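Local coordinates for protein R.Pab1 family restriction endonuclease (PDB 7CFA) that acts as a restriction DNA glycosylase, probably excising a base from its recognition sequence in duplex DNA so that the strand can be cut at the abasic site, at residues F6-E11 with I83-K88; V49-G54 with L76-D81; Y144-N149 with I208-E213; N149-E154 with F172-H177. The protein carries 2 engineered substitutions. All coordinates share one frame; numbering follows the deposited sequence.

Interaction 1 of 4, residues F6-E11 with I83-K88; sequences FKIDYE and IFQFFK
The N-terminal strand 8-13, which pairs with strand 198-203 in a small antiparallel sheet, meets the last turns of helix 79-88 here, with part of the contact made by the residues leading into the strand. An edge-to-face aromatic pair carries it. Phe6 turns the edge of its ring onto a face of Phe86, the centroids 5.0 Å apart and the planes at 69°. Phe6 CD2 lies over the centre of the Phe86 ring, 3.9 Å from Phe86 CE1. The Phe6 ring reaches this place with CG anti to its own backbone N (chi1 176°), while Phe86 CG stands anti to the carbonyl carbon, and the two side chains cross obliquely. The backbone of Phe6 adds to the pair, its O lying 3.6 Å from Phe86 CE1. Further along the strand, the extended arm of Ile8 sets CD1 3.7 Å from Phe86 CE2. Its methyl also meets the amide of Gln85, with Ile8 CD1 3.5 Å from Gln85 OE1. That same oxygen sits in the plane of the Phe6 ring, at its edge, 3.6 Å from Phe6 CZ. No hydrogen bond joins the two segments; Gln85 NE2 is instead bonded to Asp81 one turn back on the helix. His89 stacks on Phe6, and Ile203 of the partner strand and Ile208 of helix 208-219 also touch Phe86, making its ring the inner part of an otherwise superficial contact. The arrangement is one of a helix end packed through aromatic and aliphatic side chains against a two-stranded antiparallel sheet and the residues leading into it.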
# COMPACT_ATOMS: atom_id res chain seq x y z
N PHE A 6 -38.78 -0.78 -8.32
CA PHE A 6 -37.97 -0.33 -7.20
C PHE A 6 -36.52 -0.13 -7.64
O PHE A 6 -35.95 -0.97 -8.35
CB PHE A 6 -38.03 -1.33 -6.05
CG PHE A 6 -37.14 -0.98 -4.89
CD1 PHE A 6 -37.49 0.03 -4.02
CD2 PHE A 6 -35.96 -1.67 -4.68
CE1 PHE A 6 -36.67 0.36 -2.95
CE2 PHE A 6 -35.13 -1.35 -3.62
CZ PHE A 6 -35.49 -0.33 -2.75
N LYS A 7 -35.94 0.98 -7.22
CA LYS A 7 -34.56 1.29 -7.54
C LYS A 7 -33.90 1.98 -6.36
O LYS A 7 -34.57 2.44 -5.43
CB LYS A 7 -34.45 2.16 -8.81
CG LYS A 7 -35.08 3.54 -8.68
CD LYS A 7 -34.80 4.38 -9.92
CE LYS A 7 -35.45 5.75 -9.82
NZ LYS A 7 -35.01 6.50 -8.61
N ILE A 8 -32.57 2.04 -6.40
CA ILE A 8 -31.78 2.74 -5.40
C ILE A 8 -30.80 3.63 -6.15
O ILE A 8 -29.94 3.13 -6.89
CB ILE A 8 -31.04 1.78 -4.46
CG1 ILE A 8 -32.03 0.98 -3.62
CG2 ILE A 8 -30.06 2.54 -3.57
CD1 ILE A 8 -31.36 0.03 -2.63
N ASP A 9 -30.93 4.95 -5.97
CA ASP A 9 -29.95 5.90 -6.49
C ASP A 9 -28.89 6.09 -5.42
O ASP A 9 -28.97 6.98 -4.58
CB ASP A 9 -30.62 7.22 -6.86
CG ASP A 9 -31.60 7.09 -8.01
OD1 ASP A 9 -31.30 6.35 -8.97
OD2 ASP A 9 -32.67 7.73 -7.96
N TYR A 10 -27.87 5.22 -5.45
CA TYR A 10 -26.87 5.19 -4.39
C TYR A 10 -25.95 6.39 -4.49
O TYR A 10 -25.23 6.56 -5.48
CB TYR A 10 -26.07 3.89 -4.47
CG TYR A 10 -25.48 3.48 -3.14
CD1 TYR A 10 -24.32 4.07 -2.65
CD2 TYR A 10 -26.09 2.50 -2.37
CE1 TYR A 10 -23.79 3.70 -1.44
CE2 TYR A 10 -25.56 2.12 -1.15
CZ TYR A 10 -24.41 2.72 -0.69
OH TYR A 10 -23.89 2.34 0.52
N GLU A 11 -25.96 7.23 -3.46
CA GLU A 11 -25.15 8.44 -3.44
C GLU A 11 -23.69 8.11 -3.16
O GLU A 11 -23.38 7.41 -2.19
CB GLU A 11 -25.69 9.41 -2.38
CG GLU A 11 -24.82 10.64 -2.17
CD GLU A 11 -25.46 11.64 -1.23
OE1 GLU A 11 -26.57 12.12 -1.54
OE2 GLU A 11 -24.86 11.94 -0.17
N ILE A 83 -28.81 -5.66 -1.20
CA ILE A 83 -29.45 -6.94 -1.46
C ILE A 83 -30.68 -7.13 -0.58
O ILE A 83 -31.69 -7.70 -1.02
CB ILE A 83 -28.43 -8.08 -1.28
CG1 ILE A 83 -27.32 -7.96 -2.33
CG2 ILE A 83 -29.11 -9.45 -1.36
CD1 ILE A 83 -26.24 -9.01 -2.22
N PHE A 84 -30.63 -6.63 0.66
CA PHE A 84 -31.78 -6.76 1.55
C PHE A 84 -32.99 -6.00 1.01
O PHE A 84 -34.11 -6.50 1.03
CB PHE A 84 -31.41 -6.26 2.95
CG PHE A 84 -32.57 -6.20 3.90
CD1 PHE A 84 -32.98 -7.34 4.59
CD2 PHE A 84 -33.25 -5.02 4.12
CE1 PHE A 84 -34.04 -7.29 5.46
CE2 PHE A 84 -34.32 -4.96 4.99
CZ PHE A 84 -34.72 -6.10 5.67
N GLN A 85 -32.77 -4.77 0.54
CA GLN A 85 -33.89 -3.95 0.07
C GLN A 85 -34.50 -4.52 -1.20
O GLN A 85 -35.73 -4.50 -1.36
CB GLN A 85 -33.43 -2.51 -0.16
CG GLN A 85 -33.00 -1.78 1.11
CD GLN A 85 -32.70 -0.31 0.87
OE1 GLN A 85 -33.47 0.39 0.20
NE2 GLN A 85 -31.59 0.16 1.41
N PHE A 86 -33.68 -5.04 -2.11
CA PHE A 86 -34.22 -5.63 -3.33
C PHE A 86 -34.89 -6.97 -3.06
O PHE A 86 -35.80 -7.36 -3.80
CB PHE A 86 -33.13 -5.76 -4.38
CG PHE A 86 -32.89 -4.50 -5.16
CD1 PHE A 86 -33.53 -4.29 -6.37
CD2 PHE A 86 -32.04 -3.52 -4.67
CE1 PHE A 86 -33.32 -3.13 -7.08
CE2 PHE A 86 -31.83 -2.35 -5.38
CZ PHE A 86 -32.47 -2.16 -6.59
N PHE A 87 -34.46 -7.68 -2.02
CA PHE A 87 -35.20 -8.86 -1.59
C PHE A 87 -36.48 -8.46 -0.85
O PHE A 87 -37.49 -9.16 -0.95
CB PHE A 87 -34.33 -9.74 -0.69
CG PHE A 87 -35.00 -11.02 -0.28
CD1 PHE A 87 -35.02 -12.11 -1.12
CD2 PHE A 87 -35.63 -11.12 0.96
CE1 PHE A 87 -35.63 -13.29 -0.74
CE2 PHE A 87 -36.25 -12.29 1.34
CZ PHE A 87 -36.25 -13.38 0.49
N LYS A 88 -36.44 -7.34 -0.12
CA LYS A 88 -37.63 -6.86 0.57
C LYS A 88 -38.72 -6.45 -0.41
O LYS A 88 -39.91 -6.68 -0.16
CB LYS A 88 -37.26 -5.69 1.49
CG LYS A 88 -38.44 -5.00 2.14
CD LYS A 88 -38.00 -3.79 2.95
CE LYS A 88 -39.19 -3.07 3.55
NZ LYS A 88 -38.79 -1.85 4.30

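Interaction 2 of 4, residues V49-G54 with L76-D81; sequences VEWQIG and LYELSD
Glu78 occupies the N-cap position of helix 79-88, and its side chain reaches back to the turn that follows strand 47-51. CB starts beside the backbone of that turn, 3.3 Å from Gly54 O, with Ile53 CG1 flanking it. CG is set anti to the carbonyl carbon (chi1 -71°) and lies over the centre of the Tyr77 ring, which borders the chain on one face. From CG the chain runs extended, sliding past Ile53 in the opposite direction, and the two carboxylate oxygens then take different partners. OE1 accepts Gly54 N at 2.7 Å in a nearly straight bond (178°), met almost along its C-O axis. The same oxygen forms a salt bridge with Lys20, which probably steadies its negative charge in this buried place. OE2 meets Trp51 tip to tip, the indole NE1 donating over 3.2 Å. Beside this grip the helix start is tied down by Leu79 N, which donates to Gly54 O at 3.1 Å, so Gly54 is bonded through both its N and its O. Ile53 CD1 adds an apolar contact, resting 3.9 Å from Leu79 CB. At the Trp51 bond, OE2 lies in the indole plane, yet NE1 stands 52° out of the carboxylate plane.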
# COMPACT_ATOMS: atom_id res chain seq x y z
N VAL A 49 -14.92 4.96 -11.28
CA VAL A 49 -15.11 5.06 -9.83
C VAL A 49 -14.53 3.81 -9.19
O VAL A 49 -14.81 2.69 -9.63
CB VAL A 49 -16.59 5.23 -9.48
CG1 VAL A 49 -16.78 5.23 -7.96
CG2 VAL A 49 -17.15 6.50 -10.10
N GLU A 50 -13.70 3.99 -8.17
CA GLU A 50 -13.17 2.88 -7.39
C GLU A 50 -13.82 2.91 -6.02
O GLU A 50 -13.65 3.87 -5.26
CB GLU A 50 -11.65 2.97 -7.26
CG GLU A 50 -11.01 1.66 -6.82
CD GLU A 50 -9.52 1.78 -6.61
OE1 GLU A 50 -9.10 2.49 -5.67
OE2 GLU A 50 -8.76 1.17 -7.39
N TRP A 51 -14.56 1.85 -5.70
CA TRP A 51 -15.38 1.78 -4.48
C TRP A 51 -14.97 0.55 -3.68
O TRP A 51 -15.29 -0.58 -4.05
CB TRP A 51 -16.87 1.74 -4.85
CG TRP A 51 -17.83 1.74 -3.69
CD1 TRP A 51 -17.52 1.86 -2.36
CD2 TRP A 51 -19.25 1.61 -3.77
NE1 TRP A 51 -18.68 1.81 -1.61
CE2 TRP A 51 -19.75 1.66 -2.45
CE3 TRP A 51 -20.15 1.46 -4.82
CZ2 TRP A 51 -21.11 1.56 -2.16
CZ3 TRP A 51 -21.50 1.36 -4.53
CH2 TRP A 51 -21.97 1.41 -3.22
N GLN A 52 -14.24 0.78 -2.58
CA GLN A 52 -13.89 -0.30 -1.65
C GLN A 52 -15.12 -0.60 -0.81
O GLN A 52 -15.29 -0.13 0.32
CB GLN A 52 -12.69 0.08 -0.79
CG GLN A 52 -12.19 -1.06 0.08
CD GLN A 52 -10.99 -0.67 0.93
OE1 GLN A 52 -10.59 0.49 0.96
NE2 GLN A 52 -10.41 -1.65 1.62
N ILE A 53 -16.01 -1.42 -1.37
CA ILE A 53 -17.33 -1.63 -0.81
C ILE A 53 -17.28 -2.74 0.23
O ILE A 53 -16.52 -3.71 0.11
CB ILE A 53 -18.33 -1.97 -1.94
CG1 ILE A 53 -19.76 -2.06 -1.40
CG2 ILE A 53 -17.94 -3.26 -2.64
CD1 ILE A 53 -20.79 -2.29 -2.47
N GLY A 54 -18.08 -2.59 1.28
CA GLY A 54 -18.24 -3.60 2.30
C GLY A 54 -19.62 -4.24 2.26
O GLY A 54 -20.50 -3.86 1.48
N LEU A 76 -26.27 -5.00 8.61
CA LEU A 76 -26.15 -4.86 7.17
C LEU A 76 -25.62 -3.48 6.80
O LEU A 76 -25.84 -2.50 7.51
CB LEU A 76 -27.51 -5.10 6.50
CG LEU A 76 -28.16 -6.46 6.75
CD1 LEU A 76 -29.42 -6.61 5.92
CD2 LEU A 76 -27.18 -7.59 6.46
N TYR A 77 -24.91 -3.43 5.68
CA TYR A 77 -24.24 -2.20 5.26
C TYR A 77 -23.85 -2.32 3.79
O TYR A 77 -23.33 -3.36 3.37
CB TYR A 77 -23.00 -1.95 6.13
CG TYR A 77 -22.22 -0.70 5.78
CD1 TYR A 77 -22.79 0.56 5.89
CD2 TYR A 77 -20.89 -0.78 5.37
CE1 TYR A 77 -22.08 1.70 5.58
CE2 TYR A 77 -20.17 0.35 5.06
CZ TYR A 77 -20.76 1.59 5.17
OH TYR A 77 -20.04 2.72 4.86
N GLU A 78 -24.12 -1.27 3.03
CA GLU A 78 -23.75 -1.18 1.62
C GLU A 78 -24.25 -2.37 0.81
O GLU A 78 -25.44 -2.45 0.49
CB GLU A 78 -22.24 -1.03 1.48
CG GLU A 78 -21.75 0.34 1.93
CD GLU A 78 -20.30 0.61 1.56
OE1 GLU A 78 -19.51 -0.36 1.51
OE2 GLU A 78 -19.96 1.78 1.31
N LEU A 79 -23.35 -3.30 0.49
CA LEU A 79 -23.70 -4.40 -0.41
C LEU A 79 -24.86 -5.23 0.14
O LEU A 79 -25.84 -5.50 -0.57
CB LEU A 79 -22.48 -5.29 -0.65
CG LEU A 79 -22.74 -6.55 -1.49
CD1 LEU A 79 -23.25 -6.17 -2.87
CD2 LEU A 79 -21.47 -7.39 -1.60
N SER A 80 -24.78 -5.63 1.41
CA SER A 80 -25.83 -6.47 1.98
C SER A 80 -27.11 -5.68 2.20
O SER A 80 -28.21 -6.25 2.11
CB SER A 80 -25.36 -7.10 3.29
OG SER A 80 -25.18 -6.11 4.29
N ASP A 81 -27.01 -4.39 2.49
CA ASP A 81 -28.21 -3.56 2.60
C ASP A 81 -28.88 -3.38 1.25
O ASP A 81 -30.12 -3.31 1.18
CB ASP A 81 -27.87 -2.21 3.21
CG ASP A 81 -29.09 -1.33 3.39
OD1 ASP A 81 -30.04 -1.77 4.06
OD2 ASP A 81 -29.10 -0.20 2.85

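Interaction 3 of 4, residues Y144-N149 with I208-E213; sequences YQFNNN and INIFLE
Tyr144, near the end of strand 130-145, extends its ring toward helix 208-219 with CG anti to the backbone N (chi1 -179°). Its hydroxyl OH donates to Glu213 OE1 at 2.7 Å, arriving from above the carboxylate plane, while that oxygen lies in the plane of the tyrosine ring, at its edge. Two residues on, the chain has left the strand and Phe146 is sandwiched. Tyr144 CD2 lies over one face of its ring and Ile210 CG2 over the opposite one, in a CH-pi contact 3.6 Å from the Phe146 centroid and only 10° off the ring normal. The ring also reaches the helix backbone, Phe146 CE2 lying 3.2 Å from Ile210 O, while Glu213 CB lies at its edge. Glu213 slides past this ring in the opposite direction, its OE1 3.5 Å from Phe146 CD2. Asn147, poorly ordered, brings ND2 near Glu213 OE2 without a hydrogen bond. Asn148 then adds a methylene, its CB 3.8 Å from Ile210 CD1, while its OD1 accepts the backbone N of Glu150. The turn thus joins the neighbouring sheet strands 130-145 and 152-159 and packs on the first turns of helix 208-219, which itself packs against helix 79-88 through Ile208, Phe211 and Leu212.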
# COMPACT_ATOMS: atom_id res chain seq x y z
N TYR A 144 -12.73 -9.65 -11.75
CA TYR A 144 -13.94 -10.32 -12.19
C TYR A 144 -14.73 -9.37 -13.08
O TYR A 144 -15.08 -8.26 -12.65
CB TYR A 144 -14.79 -10.78 -11.01
CG TYR A 144 -16.04 -11.51 -11.44
CD1 TYR A 144 -16.00 -12.84 -11.84
CD2 TYR A 144 -17.27 -10.86 -11.47
CE1 TYR A 144 -17.14 -13.51 -12.24
CE2 TYR A 144 -18.42 -11.52 -11.87
CZ TYR A 144 -18.35 -12.84 -12.25
OH TYR A 144 -19.49 -13.50 -12.65
N GLN A 145 -15.00 -9.79 -14.31
CA GLN A 145 -15.78 -9.01 -15.25
C GLN A 145 -17.23 -9.47 -15.18
O GLN A 145 -17.54 -10.60 -15.57
CB GLN A 145 -15.22 -9.15 -16.66
CG GLN A 145 -16.03 -8.42 -17.72
CD GLN A 145 -16.04 -6.92 -17.52
OE1 GLN A 145 -17.08 -6.32 -17.28
NE2 GLN A 145 -14.86 -6.30 -17.61
N PHE A 146 -18.11 -8.61 -14.68
CA PHE A 146 -19.52 -8.94 -14.64
C PHE A 146 -20.09 -8.99 -16.05
O PHE A 146 -19.48 -8.50 -17.01
CB PHE A 146 -20.28 -7.91 -13.79
CG PHE A 146 -19.87 -7.89 -12.34
CD1 PHE A 146 -18.91 -7.01 -11.89
CD2 PHE A 146 -20.46 -8.76 -11.43
CE1 PHE A 146 -18.53 -6.99 -10.56
CE2 PHE A 146 -20.09 -8.75 -10.10
CZ PHE A 146 -19.12 -7.86 -9.66
N ASN A 147 -21.26 -9.61 -16.19
CA ASN A 147 -21.88 -9.73 -17.50
C ASN A 147 -22.12 -8.37 -18.13
O ASN A 147 -22.03 -8.23 -19.36
CB ASN A 147 -23.19 -10.52 -17.39
CG ASN A 147 -22.97 -11.99 -17.11
OD1 ASN A 147 -21.98 -12.58 -17.56
ND2 ASN A 147 -23.88 -12.59 -16.35
N ASN A 148 -22.41 -7.36 -17.32
CA ASN A 148 -22.41 -5.98 -17.79
C ASN A 148 -20.97 -5.51 -17.94
O ASN A 148 -20.26 -5.35 -16.94
CB ASN A 148 -23.18 -5.09 -16.82
CG ASN A 148 -23.54 -3.74 -17.41
OD1 ASN A 148 -22.74 -3.13 -18.13
ND2 ASN A 148 -24.74 -3.26 -17.11
N ASN A 149 -20.53 -5.30 -19.19
CA ASN A 149 -19.13 -4.99 -19.45
C ASN A 149 -18.69 -3.65 -18.86
O ASN A 149 -17.50 -3.32 -18.93
CB ASN A 149 -18.87 -5.00 -20.96
CG ASN A 149 -18.90 -6.40 -21.54
OD1 ASN A 149 -18.56 -7.37 -20.87
ND2 ASN A 149 -19.30 -6.50 -22.81
N ILE A 208 -29.24 -5.73 -10.64
CA ILE A 208 -29.14 -6.19 -9.26
C ILE A 208 -28.29 -7.45 -9.16
O ILE A 208 -27.61 -7.67 -8.15
CB ILE A 208 -30.54 -6.41 -8.65
CG1 ILE A 208 -30.45 -6.81 -7.18
CG2 ILE A 208 -31.32 -7.45 -9.45
CD1 ILE A 208 -29.70 -5.82 -6.32
N ASN A 209 -28.29 -8.29 -10.20
CA ASN A 209 -27.52 -9.53 -10.15
C ASN A 209 -26.02 -9.28 -10.09
O ASN A 209 -25.27 -10.18 -9.69
CB ASN A 209 -27.86 -10.41 -11.35
CG ASN A 209 -29.14 -11.20 -11.14
OD1 ASN A 209 -29.12 -12.29 -10.58
ND2 ASN A 209 -30.25 -10.64 -11.60
N ILE A 210 -25.56 -8.09 -10.48
CA ILE A 210 -24.16 -7.72 -10.27
C ILE A 210 -23.83 -7.74 -8.79
O ILE A 210 -22.78 -8.26 -8.37
CB ILE A 210 -23.88 -6.34 -10.89
CG1 ILE A 210 -24.03 -6.41 -12.41
CG2 ILE A 210 -22.49 -5.85 -10.50
CD1 ILE A 210 -23.94 -5.07 -13.09
N PHE A 211 -24.72 -7.20 -7.96
CA PHE A 211 -24.47 -7.18 -6.52
C PHE A 211 -24.63 -8.56 -5.91
O PHE A 211 -23.96 -8.88 -4.92
CB PHE A 211 -25.38 -6.14 -5.86
CG PHE A 211 -25.16 -4.75 -6.37
CD1 PHE A 211 -25.82 -4.30 -7.50
CD2 PHE A 211 -24.27 -3.89 -5.73
CE1 PHE A 211 -25.61 -3.02 -7.99
CE2 PHE A 211 -24.06 -2.61 -6.21
CZ PHE A 211 -24.73 -2.18 -7.34
N LEU A 212 -25.49 -9.41 -6.49
CA LEU A 212 -25.59 -10.79 -6.02
C LEU A 212 -24.33 -11.57 -6.33
O LEU A 212 -23.85 -12.34 -5.48
CB LEU A 212 -26.81 -11.47 -6.65
CG LEU A 212 -28.18 -11.09 -6.08
CD1 LEU A 212 -29.28 -11.73 -6.90
CD2 LEU A 212 -28.28 -11.51 -4.62
N GLU A 213 -23.77 -11.40 -7.53
CA GLU A 213 -22.51 -12.06 -7.85
C GLU A 213 -21.37 -11.53 -6.99
O GLU A 213 -20.42 -12.27 -6.70
CB GLU A 213 -22.18 -11.88 -9.34
CG GLU A 213 -23.13 -12.63 -10.27
CD GLU A 213 -22.70 -12.56 -11.72
OE1 GLU A 213 -21.64 -11.97 -12.01
OE2 GLU A 213 -23.43 -13.10 -12.57

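Interaction 4 of 4, residues N149-E154 with F172-H177; sequences NEFLSE and FCFPVH
Strands 152-159 and 166-175 form a beta hairpin, antiparallel neighbours within the large curved sheet of this R.PabI-family protein, and this contact lies at the end of the pair away from the hairpin turn. Two backbone hydrogen bonds fix the register: Leu152 N donates to Cys173 O at 3.1 Å, and Cys173 N donates to Leu152 O at 2.8 Å, nearly along the C=O axis. These residues make the hydrogen-bonded pair, followed by Ser153 with Phe172 as a non-hydrogen-bonded pair. Beyond the bonded pair the backbones stay close, and Phe151 CA makes a C-H...O contact with Cys173 O. Apolar packing divides between the two faces. On the face of Leu152 and Cys173, Leu152 CD1 rests 3.9 Å from Cys173 CB. On the other side Phe151, Phe172 and Phe174 form an aromatic cluster. Phe151 and Phe172 meet rim to rim with planes only 12° apart, Phe151 CD2 lying 3.4 Å from Phe172 CZ. Phe174 runs alongside Phe151, pointing the same way, with its CB 3.5 Å from Phe151 CD2 and the planes oblique at 46°. Ile210 of helix 208-219 and Leu201 extend this hydrophobic cluster. Polar ends lie at the margins. Glu154 OE2 touches Cys173 SG at 3.5 Å but takes its salt bridge from Lys24. At the other margin Glu150, its chain bent at chi2, crosses the ring of Pro175 at about a right angle and places OE1 3.3 Å from Pro175 CG.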
# COMPACT_ATOMS: atom_id res chain seq x y z
N ASN A 149 -20.53 -5.30 -19.19
CA ASN A 149 -19.13 -4.99 -19.45
C ASN A 149 -18.69 -3.65 -18.86
O ASN A 149 -17.50 -3.32 -18.93
CB ASN A 149 -18.87 -5.00 -20.96
CG ASN A 149 -18.90 -6.40 -21.54
OD1 ASN A 149 -18.56 -7.37 -20.87
ND2 ASN A 149 -19.30 -6.50 -22.81
N GLU A 150 -19.61 -2.88 -18.27
CA GLU A 150 -19.22 -1.63 -17.63
C GLU A 150 -18.72 -1.84 -16.21
O GLU A 150 -17.90 -1.05 -15.72
CB GLU A 150 -20.40 -0.66 -17.64
CG GLU A 150 -21.00 -0.40 -19.02
CD GLU A 150 -20.14 0.52 -19.87
OE1 GLU A 150 -19.72 1.59 -19.38
OE2 GLU A 150 -19.87 0.16 -21.04
N PHE A 151 -19.18 -2.89 -15.54
CA PHE A 151 -18.87 -3.12 -14.13
C PHE A 151 -17.81 -4.20 -13.99
O PHE A 151 -17.80 -5.19 -14.73
CB PHE A 151 -20.13 -3.53 -13.36
CG PHE A 151 -21.16 -2.44 -13.26
CD1 PHE A 151 -22.15 -2.32 -14.21
CD2 PHE A 151 -21.13 -1.54 -12.21
CE1 PHE A 151 -23.10 -1.31 -14.12
CE2 PHE A 151 -22.07 -0.54 -12.10
CZ PHE A 151 -23.06 -0.42 -13.06
N LEU A 152 -16.91 -4.00 -13.03
CA LEU A 152 -15.92 -5.01 -12.68
C LEU A 152 -15.58 -4.86 -11.20
O LEU A 152 -15.79 -3.80 -10.60
CB LEU A 152 -14.65 -4.91 -13.54
CG LEU A 152 -13.72 -3.70 -13.38
CD1 LEU A 152 -12.66 -3.93 -12.30
CD2 LEU A 152 -13.06 -3.36 -14.70
N SER A 153 -15.04 -5.92 -10.63
CA SER A 153 -14.49 -5.89 -9.28
C SER A 153 -13.08 -6.44 -9.32
O SER A 153 -12.78 -7.38 -10.05
CB SER A 153 -15.35 -6.68 -8.29
OG SER A 153 -15.36 -8.06 -8.62
N GLU A 154 -12.19 -5.83 -8.53
CA GLU A 154 -10.81 -6.26 -8.44
C GLU A 154 -10.44 -6.53 -6.99
O GLU A 154 -10.80 -5.75 -6.10
CB GLU A 154 -9.86 -5.23 -9.05
CG GLU A 154 -10.09 -3.80 -8.60
CD GLU A 154 -9.21 -2.82 -9.35
OE1 GLU A 154 -8.43 -3.26 -10.22
OE2 GLU A 154 -9.29 -1.60 -9.07
N PHE A 172 -14.98 -2.21 -6.08
CA PHE A 172 -16.06 -2.21 -7.06
C PHE A 172 -15.86 -1.02 -7.99
O PHE A 172 -15.78 0.13 -7.53
CB PHE A 172 -17.42 -2.15 -6.36
CG PHE A 172 -18.59 -2.23 -7.28
CD1 PHE A 172 -18.60 -3.13 -8.34
CD2 PHE A 172 -19.70 -1.43 -7.08
CE1 PHE A 172 -19.69 -3.21 -9.19
CE2 PHE A 172 -20.79 -1.51 -7.92
CZ PHE A 172 -20.79 -2.40 -8.98
N CYS A 173 -15.76 -1.29 -9.29
CA CYS A 173 -15.37 -0.27 -10.26
C CYS A 173 -16.38 -0.19 -11.40
O CYS A 173 -16.95 -1.20 -11.82
CB CYS A 173 -13.98 -0.55 -10.83
SG CYS A 173 -12.69 -0.74 -9.57
N PHE A 174 -16.56 1.03 -11.91
CA PHE A 174 -17.47 1.31 -13.01
C PHE A 174 -17.19 2.72 -13.51
O PHE A 174 -16.69 3.56 -12.75
CB PHE A 174 -18.94 1.16 -12.59
CG PHE A 174 -19.29 1.92 -11.34
CD1 PHE A 174 -19.69 3.25 -11.42
CD2 PHE A 174 -19.21 1.32 -10.10
CE1 PHE A 174 -20.01 3.95 -10.27
CE2 PHE A 174 -19.53 2.01 -8.96
CZ PHE A 174 -19.93 3.33 -9.04
N PRO A 175 -17.51 3.01 -14.78
CA PRO A 175 -17.21 4.33 -15.34
C PRO A 175 -17.98 5.44 -14.64
O PRO A 175 -19.10 5.25 -14.17
CB PRO A 175 -17.63 4.20 -16.81
CG PRO A 175 -17.61 2.74 -17.08
CD PRO A 175 -18.03 2.09 -15.80
N VAL A 176 -17.36 6.62 -14.59
CA VAL A 176 -17.99 7.78 -13.97
C VAL A 176 -19.19 8.25 -14.77
O VAL A 176 -20.17 8.75 -14.20
CB VAL A 176 -16.95 8.91 -13.79
CG1 VAL A 176 -17.59 10.14 -13.15
CG2 VAL A 176 -15.77 8.43 -12.97
N HIS A 177 -19.16 8.09 -16.10
CA HIS A 177 -20.27 8.56 -16.91
C HIS A 177 -21.54 7.74 -16.72
O HIS A 177 -22.59 8.13 -17.25
CB HIS A 177 -19.88 8.58 -18.39
CG HIS A 177 -19.53 7.24 -18.95
ND1 HIS A 177 -20.48 6.31 -19.32
CD2 HIS A 177 -18.33 6.67 -19.23
CE1 HIS A 177 -19.88 5.23 -19.78
NE2 HIS A 177 -18.58 5.42 -19.74

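In the fold
Interaction 4 is the buried one, a hairpin of the large sheet held by backbone hydrogen bonds and an aromatic cluster, whereas interaction 1 lies at the surface and rests on side-chain packing without any hydrogen bond across it. Interactions 2 and 3 are intermediate: each joins the end of a sheet strand and the loop after it to the start of a helix through a glutamate that accepts hydrogen bonds, two at Glu78 and one at Glu213. Interactions 1 and 2 hold the two ends of helix 79-88. Interactions 3 and 4 share Asn149, and Ile210 touches Phe151 between them. Strands 47-51 and 166-175 put interactions 2 and 4 side by side, while Phe211 of helix 208-219 packs on Leu79 of helix 79-88.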